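Local atomic coordinates of 190aa long hypothetical protein (Pyrococcus horikoshii, PDB entry 2DDZ), a protein that is of unknown function but assembles as a hexamer and belongs to a family grouped with the class II aminoacyl-tRNA synthetases. Residues M51-I54 with E55-R58; I92-L95 with V96-W100; E174-E177 with K178-D182. All coordinates share one frame; numbering follows the deposited sequence.

Contact 1: M51-I54 with E55-R58; sequences MVDI and EDLR. With GOL (glycerol), chain R.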
loop_
_atom_site.group_PDB
_atom_site.type_symbol
_atom_site.label_atom_id
_atom_site.label_comp_id
_atom_site.label_asym_id
_atom_site.label_seq_id
_atom_site.Cartn_x
_atom_site.Cartn_y
_atom_site.Cartn_z
ATOM N N MET E 51 -6.219 -25.702 -5.854
ATOM C CA MET E 51 -5.389 -25.249 -6.967
ATOM C C MET E 51 -5.372 -23.723 -7.057
ATOM O O MET E 51 -6.420 -23.078 -7.016
ATOM C CB MET E 51 -5.886 -25.839 -8.292
ATOM C CG MET E 51 -5.583 -27.314 -8.491
ATOM S SD MET E 51 -5.946 -27.878 -10.129
ATOM C CE MET E 51 -4.478 -27.588 -10.794
ATOM N N VAL E 52 -4.179 -23.151 -7.179
ATOM C CA VAL E 52 -4.035 -21.699 -7.252
ATOM C C VAL E 52 -3.894 -21.167 -8.677
ATOM O O VAL E 52 -4.407 -20.099 -8.995
ATOM C CB VAL E 52 -2.828 -21.227 -6.399
ATOM C CG1 VAL E 52 -2.527 -19.760 -6.676
ATOM C CG2 VAL E 52 -3.137 -21.426 -4.900
ATOM N N ASP E 53 -3.187 -21.903 -9.529
ATOM C CA ASP E 53 -3.003 -21.478 -10.913
ATOM C C ASP E 53 -4.325 -21.640 -11.673
ATOM O O ASP E 53 -4.738 -22.756 -11.987
ATOM C CB ASP E 53 -1.910 -22.314 -11.587
ATOM C CG ASP E 53 -1.426 -21.705 -12.895
ATOM O OD1 ASP E 53 -2.182 -20.940 -13.533
ATOM O OD2 ASP E 53 -0.280 -22.000 -13.298
ATOM N N ILE E 54 -4.982 -20.518 -11.965
ATOM C CA ILE E 54 -6.243 -20.531 -12.687
ATOM C C ILE E 54 -6.094 -21.235 -14.027
ATOM O O ILE E 54 -7.035 -21.876 -14.502
ATOM C CB ILE E 54 -6.776 -19.102 -12.942
ATOM C CG1 ILE E 54 -7.150 -18.431 -11.618
ATOM C CG2 ILE E 54 -8.030 -19.161 -13.817
ATOM C CD1 ILE E 54 -8.075 -19.287 -10.795
ATOM N N GLU E 55 -4.926 -21.096 -14.652
ATOM C CA GLU E 55 -4.676 -21.760 -15.932
ATOM C C GLU E 55 -4.721 -23.294 -15.758
ATOM O O GLU E 55 -5.155 -24.010 -16.664
ATOM C CB GLU E 55 -3.310 -21.352 -16.497
ATOM C CG GLU E 55 -2.989 -21.973 -17.855
ATOM C CD GLU E 55 -1.636 -21.528 -18.408
ATOM O OE1 GLU E 55 -0.953 -20.715 -17.750
ATOM O OE2 GLU E 55 -1.255 -21.992 -19.504
ATOM N N ASP E 56 -4.258 -23.798 -14.613
ATOM C CA ASP E 56 -4.298 -25.240 -14.368
ATOM C C ASP E 56 -5.754 -25.661 -14.271
ATOM O O ASP E 56 -6.125 -26.745 -14.725
ATOM C CB ASP E 56 -3.562 -25.631 -13.070
ATOM C CG ASP E 56 -2.038 -25.584 -13.210
ATOM O OD1 ASP E 56 -1.541 -25.473 -14.354
ATOM O OD2 ASP E 56 -1.335 -25.666 -12.175
ATOM N N LEU E 57 -6.581 -24.802 -13.676
ATOM C CA LEU E 57 -8.008 -25.096 -13.551
ATOM C C LEU E 57 -8.658 -25.153 -14.935
ATOM O O LEU E 57 -9.389 -26.085 -15.239
ATOM C CB LEU E 57 -8.714 -24.031 -12.698
ATOM C CG LEU E 57 -8.334 -23.992 -11.211
ATOM C CD1 LEU E 57 -8.922 -22.755 -10.557
ATOM C CD2 LEU E 57 -8.828 -25.256 -10.520
ATOM N N ARG E 58 -8.381 -24.162 -15.777
ATOM C CA ARG E 58 -8.963 -24.121 -17.116
ATOM C C ARG E 58 -8.525 -25.317 -17.964
ATOM O O ARG E 58 -9.340 -25.923 -18.664
ATOM C CB ARG E 58 -8.593 -22.805 -17.829
ATOM C CG ARG E 58 -9.346 -21.575 -17.329
ATOM C CD ARG E 58 -8.702 -20.268 -17.836
ATOM N NE ARG E 58 -8.569 -20.227 -19.297
ATOM C CZ ARG E 58 -9.589 -20.116 -20.142
ATOM N NH1 ARG E 58 -10.834 -20.029 -19.685
ATOM N NH2 ARG E 58 -9.369 -20.091 -21.448
HETATM C C1 GOL R . 0.245 -25.450 -7.003
HETATM O O1 GOL R . 0.366 -25.941 -5.675
HETATM C C2 GOL R . -1.216 -25.464 -7.464
HETATM O O2 GOL R . -1.998 -24.650 -6.577
HETATM C C3 GOL R . -1.286 -24.920 -8.900
HETATM O O3 GOL R . -2.630 -24.914 -9.386
#

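Contact 2: I92-L95 with V96-W100; sequences IARL and VELLW. With GAI (guanidine), chain S.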
loop_
_atom_site.group_PDB
_atom_site.type_symbol
_atom_site.label_atom_id
_atom_site.label_comp_id
_atom_site.label_asym_id
_atom_site.label_seq_id
_atom_site.Cartn_x
_atom_site.Cartn_y
_atom_site.Cartn_z
ATOM N N ILE E 92 13.595 -19.866 -7.555
ATOM C CA ILE E 92 13.746 -20.972 -8.507
ATOM C C ILE E 92 15.087 -20.784 -9.205
ATOM O O ILE E 92 15.796 -21.753 -9.484
ATOM C CB ILE E 92 12.592 -21.004 -9.561
ATOM C CG1 ILE E 92 11.356 -21.675 -8.961
ATOM C CG2 ILE E 92 12.987 -21.827 -10.779
ATOM C CD1 ILE E 92 11.074 -21.208 -7.595
ATOM N N ALA E 93 15.443 -19.532 -9.469
ATOM C CA ALA E 93 16.717 -19.249 -10.110
ATOM C C ALA E 93 17.855 -19.690 -9.193
ATOM O O ALA E 93 18.830 -20.269 -9.660
ATOM C CB ALA E 93 16.840 -17.764 -10.429
ATOM N N ARG E 94 17.737 -19.428 -7.893
ATOM C CA ARG E 94 18.791 -19.836 -6.968
ATOM C C ARG E 94 18.914 -21.360 -6.927
ATOM O O ARG E 94 20.023 -21.889 -6.875
ATOM C CB ARG E 94 18.533 -19.313 -5.562
ATOM C CG ARG E 94 19.551 -19.815 -4.525
ATOM C CD ARG E 94 20.911 -19.110 -4.642
ATOM N NE ARG E 94 21.896 -19.642 -3.697
ATOM C CZ ARG E 94 22.652 -20.720 -3.917
ATOM N NH1 ARG E 94 22.547 -21.391 -5.057
ATOM N NH2 ARG E 94 23.514 -21.134 -2.999
ATOM N N LEU E 95 17.778 -22.059 -6.946
ATOM C CA LEU E 95 17.771 -23.519 -6.951
ATOM C C LEU E 95 18.478 -24.032 -8.204
ATOM O O LEU E 95 19.137 -25.071 -8.174
ATOM C CB LEU E 95 16.342 -24.068 -6.936
ATOM C CG LEU E 95 15.552 -23.904 -5.638
ATOM C CD1 LEU E 95 14.204 -24.579 -5.803
ATOM C CD2 LEU E 95 16.326 -24.526 -4.458
ATOM N N VAL E 96 18.338 -23.303 -9.306
ATOM C CA VAL E 96 18.968 -23.701 -10.553
ATOM C C VAL E 96 20.484 -23.581 -10.414
ATOM O O VAL E 96 21.221 -24.499 -10.764
ATOM C CB VAL E 96 18.442 -22.839 -11.733
ATOM C CG1 VAL E 96 19.295 -23.046 -12.977
ATOM C CG2 VAL E 96 16.986 -23.221 -12.031
ATOM N N GLU E 97 20.939 -22.447 -9.888
ATOM C CA GLU E 97 22.365 -22.211 -9.663
ATOM C C GLU E 97 22.927 -23.324 -8.773
ATOM O O GLU E 97 24.031 -23.813 -8.988
ATOM C CB GLU E 97 22.561 -20.872 -8.953
ATOM C CG GLU E 97 22.421 -19.642 -9.828
ATOM C CD GLU E 97 22.145 -18.380 -9.014
ATOM O OE1 GLU E 97 22.560 -18.329 -7.835
ATOM O OE2 GLU E 97 21.522 -17.439 -9.555
ATOM N N LEU E 98 22.147 -23.709 -7.771
ATOM C CA LEU E 98 22.548 -24.742 -6.832
ATOM C C LEU E 98 22.733 -26.123 -7.463
ATOM O O LEU E 98 23.593 -26.893 -7.042
ATOM C CB LEU E 98 21.519 -24.830 -5.701
ATOM C CG LEU E 98 21.814 -25.901 -4.649
ATOM C CD1 LEU E 98 23.177 -25.621 -4.022
ATOM C CD2 LEU E 98 20.722 -25.918 -3.583
ATOM N N LEU E 99 21.919 -26.447 -8.459
ATOM C CA LEU E 99 22.025 -27.746 -9.112
ATOM C C LEU E 99 23.329 -27.824 -9.888
ATOM O O LEU E 99 23.860 -28.904 -10.114
ATOM C CB LEU E 99 20.821 -27.983 -10.027
ATOM C CG LEU E 99 19.503 -28.283 -9.300
ATOM C CD1 LEU E 99 18.358 -28.305 -10.284
ATOM C CD2 LEU E 99 19.613 -29.617 -8.597
ATOM N N TRP E 100 23.848 -26.667 -10.284
ATOM C CA TRP E 100 25.117 -26.620 -10.998
ATOM C C TRP E 100 26.271 -27.097 -10.118
ATOM O O TRP E 100 27.197 -27.734 -10.611
ATOM C CB TRP E 100 25.403 -25.203 -11.492
ATOM C CG TRP E 100 24.723 -24.898 -12.777
ATOM C CD1 TRP E 100 23.518 -24.280 -12.949
ATOM C CD2 TRP E 100 25.187 -25.245 -14.087
ATOM N NE1 TRP E 100 23.200 -24.219 -14.287
ATOM C CE2 TRP E 100 24.208 -24.804 -15.009
ATOM C CE3 TRP E 100 26.334 -25.889 -14.572
ATOM C CZ2 TRP E 100 24.345 -24.988 -16.394
ATOM C CZ3 TRP E 100 26.469 -26.071 -15.947
ATOM C CH2 TRP E 100 25.478 -25.620 -16.840
HETATM C C GAI S . 28.084 -22.994 -15.982
HETATM N N1 GAI S . 27.297 -22.702 -14.993
HETATM N N2 GAI S . 29.368 -23.315 -15.771
HETATM N N3 GAI S . 27.598 -22.976 -17.249
#

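Contact 3: E174-E177 with K178-D182; sequences EEIE and KVRKD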
loop_
_atom_site.group_PDB
_atom_site.type_symbol
_atom_site.label_atom_id
_atom_site.label_comp_id
_atom_site.label_asym_id
_atom_site.label_seq_id
_atom_site.Cartn_x
_atom_site.Cartn_y
_atom_site.Cartn_z
ATOM N N GLU E 174 19.151 -17.732 2.837
ATOM C CA GLU E 174 20.165 -16.707 2.591
ATOM C C GLU E 174 19.723 -15.759 1.483
ATOM O O GLU E 174 20.005 -14.565 1.531
ATOM C CB GLU E 174 21.497 -17.342 2.202
ATOM C CG GLU E 174 22.116 -18.190 3.286
ATOM C CD GLU E 174 23.511 -18.658 2.924
ATOM O OE1 GLU E 174 23.856 -18.635 1.719
ATOM O OE2 GLU E 174 24.256 -19.058 3.843
ATOM N N GLU E 175 19.035 -16.298 0.484
ATOM C CA GLU E 175 18.563 -15.488 -0.630
ATOM C C GLU E 175 17.594 -14.438 -0.116
ATOM O O GLU E 175 17.718 -13.250 -0.419
ATOM C CB GLU E 175 17.856 -16.364 -1.664
ATOM C CG GLU E 175 17.639 -15.687 -3.009
ATOM C CD GLU E 175 18.944 -15.258 -3.660
ATOM O OE1 GLU E 175 19.911 -16.054 -3.635
ATOM O OE2 GLU E 175 19.004 -14.132 -4.204
ATOM N N ILE E 176 16.629 -14.891 0.675
ATOM C CA ILE E 176 15.624 -14.002 1.226
ATOM C C ILE E 176 16.235 -12.934 2.130
ATOM O O ILE E 176 15.879 -11.760 2.029
ATOM C CB ILE E 176 14.561 -14.810 2.000
ATOM C CG1 ILE E 176 13.711 -15.594 1.002
ATOM C CG2 ILE E 176 13.713 -13.883 2.848
ATOM C CD1 ILE E 176 12.811 -16.623 1.621
ATOM N N GLU E 177 17.165 -13.337 2.993
ATOM C CA GLU E 177 17.810 -12.398 3.902
ATOM C C GLU E 177 18.667 -11.350 3.192
ATOM O O GLU E 177 18.829 -10.244 3.703
ATOM C CB GLU E 177 18.629 -13.153 4.954
ATOM C CG GLU E 177 17.742 -13.991 5.873
ATOM C CD GLU E 177 18.494 -14.661 7.008
ATOM O OE1 GLU E 177 19.521 -15.325 6.743
ATOM O OE2 GLU E 177 18.047 -14.529 8.169
ATOM N N LYS E 178 19.219 -11.694 2.025
ATOM C CA LYS E 178 19.992 -10.719 1.278
ATOM C C LYS E 178 18.992 -9.778 0.589
ATOM O O LYS E 178 19.270 -8.596 0.418
ATOM C CB LYS E 178 20.899 -11.372 0.232
ATOM C CG LYS E 178 21.696 -10.349 -0.616
ATOM C CD LYS E 178 22.931 -9.783 0.102
ATOM C CE LYS E 178 23.636 -8.696 -0.728
ATOM N NZ LYS E 178 23.578 -8.915 -2.214
ATOM N N VAL E 179 17.819 -10.294 0.211
ATOM C CA VAL E 179 16.797 -9.454 -0.416
ATOM C C VAL E 179 16.327 -8.378 0.564
ATOM O O VAL E 179 16.034 -7.234 0.177
ATOM C CB VAL E 179 15.534 -10.248 -0.813
ATOM C CG1 VAL E 179 14.427 -9.266 -1.205
ATOM C CG2 VAL E 179 15.837 -11.186 -1.977
ATOM N N ARG E 180 16.252 -8.765 1.834
ATOM C CA ARG E 180 15.805 -7.869 2.899
ATOM C C ARG E 180 16.903 -6.887 3.259
ATOM O O ARG E 180 16.657 -5.697 3.393
ATOM C CB ARG E 180 15.389 -8.671 4.153
ATOM C CG ARG E 180 14.607 -7.809 5.147
ATOM C CD ARG E 180 13.545 -8.566 5.956
ATOM N NE ARG E 180 13.269 -9.932 5.493
ATOM C CZ ARG E 180 13.401 -11.018 6.257
ATOM N NH1 ARG E 180 13.129 -12.223 5.773
ATOM N NH2 ARG E 180 13.811 -10.902 7.513
ATOM N N LYS E 181 18.121 -7.392 3.407
ATOM C CA LYS E 181 19.233 -6.522 3.754
ATOM C C LYS E 181 19.507 -5.480 2.690
ATOM O O LYS E 181 19.749 -4.327 3.014
ATOM C CB LYS E 181 20.491 -7.347 4.049
ATOM C CG LYS E 181 20.404 -8.103 5.379
ATOM C CD LYS E 181 21.617 -8.983 5.627
ATOM C CE LYS E 181 21.415 -9.853 6.863
ATOM N NZ LYS E 181 22.533 -10.822 7.056
ATOM N N ASP E 182 19.441 -5.865 1.421
ATOM C CA ASP E 182 19.685 -4.909 0.343
ATOM C C ASP E 182 18.633 -3.814 0.276
ATOM O O ASP E 182 18.922 -2.690 -0.124
ATOM C CB ASP E 182 19.729 -5.618 -1.015
ATOM C CG ASP E 182 21.058 -6.303 -1.284
ATOM O OD1 ASP E 182 22.081 -5.907 -0.683
ATOM O OD2 ASP E 182 21.080 -7.231 -2.117
#

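Contact 1: M51-I54 with E55-R58
A chi1 of -165° sets the Asp-53 carboxylate beside its own carbonyl carbon, and from there OD1 reaches forward to Glu-55 N at 3.0 Å. This makes Asp-53 the N-cap of helix 54-59, its side chain satisfying an amide of the first turn. The bond is bent, 133° at the hydrogen, and the amide meets OD1 from above the carboxylate plane. Backbone bonding complements the cap: Asp-53 O accepts from Leu-57 N at 3.2 Å, and weakly from Asp-56 N.

The side chain of Asp-56 crosses that of Asp-53 at about a right angle, bringing two like charges close, with Asp-53 OD2 3.8 Å from Asp-56 OD1. Asp-53 OD2 and Glu-55 OE1 each have a long, weak ion pair with Lys-185 of the second subunit. Leu-57 divides its branches between two neighbours: CD2 slides past Met-51 CB at 3.7 Å, while CD1 meets Ile-54 CD1 at 3.6 Å.

A glycerol, probably from the crystallisation liquor, links the loop to the helix. Its O3 accepts from Asp-53 N and donates to Asp-56 OD2 at 3.2 Å, while its O2 takes the Val-52 N-H at 2.7 Å.

Contact 2: I92-L95 with V96-W100
The last part of helix 81-100, where Arg-94 reaches over Glu-97 and Leu-98, forms part of an interface between two subunits and brings Trp-100 to a bound guanidine. The backbone keeps the alpha-helical i to i+4 pattern, from Val-96 N bonded to Ile-92 O through to Leu-99 N bonded to Leu-95 O.

The Arg-94 chain first runs out from the helix and then bends at chi2 (75°), which lays its guanidinium forward along the helix, toward Leu-98. NH1 comes to 3.6 Å from Leu-98 CB, and Leu-98 N lies at the guanidinium edge, near its plane. Glu-97 crosses Arg-94 at about a right angle, and the two charged groups have nearly parallel planes, 15° apart. Yet Glu-97 OE1 sits well out of the guanidinium plane, 4.1 Å from Arg-94 NH1, so no N-H points at it and the attraction is one of charge alone. The firmer partner of Glu-97 is Arg-108 of the second subunit, which forms a salt bridge with OE2. On the side facing the sheet, Val-96 CG2 lies 3.2 Å from Ile-92 O, and Leu-95 and Leu-99 both rest on Ile-113.

One face of the Trp-100 indole carries the guanidine. N1 of the ligand is 3.4 Å from Trp-100 CE3 and N3 is 3.4 Å from Trp-100 CH2, the two planes lying about 13° from parallel. With an alanine here, which has no ring, the guanidine would probably lose its flat support and Trp-100 of the second subunit the partner its own ring meets. The arrangement is that of a helix buried between its own beta-sheet (Ile-92, Leu-95, Leu-99), helix 161-184 (Arg-94, Leu-98) and the second subunit (Ala-93, Val-96, Glu-97, Trp-100).

Contact 3: E174-E177 with K178-D182
Ile-176 and Arg-180, one turn apart, turn their side chains at a slant to each other, and the methyl CG2 of Ile-176 comes 3.4 Å from Arg-180 NH1. The guanidinium is neither flat on the methyl nor edge-on to it. Bends at chi2 and chi3 fold the arginine chain back toward the isoleucine instead of letting it run straight out. Its NH2 donates to Ser-3 O, while NH1 has a long, weak ion pair with Asp-35.

Lys-181, by contrast, lies extended past the carbonyl end of Glu-177, its CG 3.1 Å from Glu-177 O. That same oxygen accepts from Lys-181 N at 3.0 Å, so backbone and aliphatic chain gather at one carbonyl. The charged ends do not meet: Glu-177 OE1 and Lys-181 NZ remain 5.4 Å apart. These residues belong to the long C-terminal helix 161-184, whose i to i+4 bonds run unbroken here from Glu-174 O to Lys-178 N onward.

A different face of the helix is turned to the second subunit. Val-179 directs CG2 to within 3.2 Å of Glu-175 O, and its CB approaches Ile-176 O equally closely. Glu-175 forms a salt bridge through OE2 to Arg-108 of the second subunit. Lys-178, bent at chi2 and chi4, curls forward along the helix to Asp-182, where NZ donates to OD2 at 3.0 Å on its syn lone pair. Both ends of this i to i+4 salt bridge have further partners on the second subunit: Lys-178 NZ meets Asp-111, and Asp-182 OD2 meets Lys-89.

Contact 2 is the buried one, whereas contacts 1 and 3 are only partly buried and lie on opposite sides of the chain's centre, their centres about 30 Å apart. Contacts 2 and 3 belong to two different long helices that touch each other, Arg-94 CD lying 3.4 Å from Glu-175 OE1. Contact 1 stands apart, its nearest atoms about 12 Å from contact 2. Chemistry follows place: the start of a short helix relies on a capping carboxylate, contact 2 combines aliphatic packing on the sheet with a charged, aromatic side at the interface, and contact 3 has a salt bridge within its own helix. All three touch the second subunit, contacts 2 and 3 sharing its Arg-108 through Glu-97 and Glu-175.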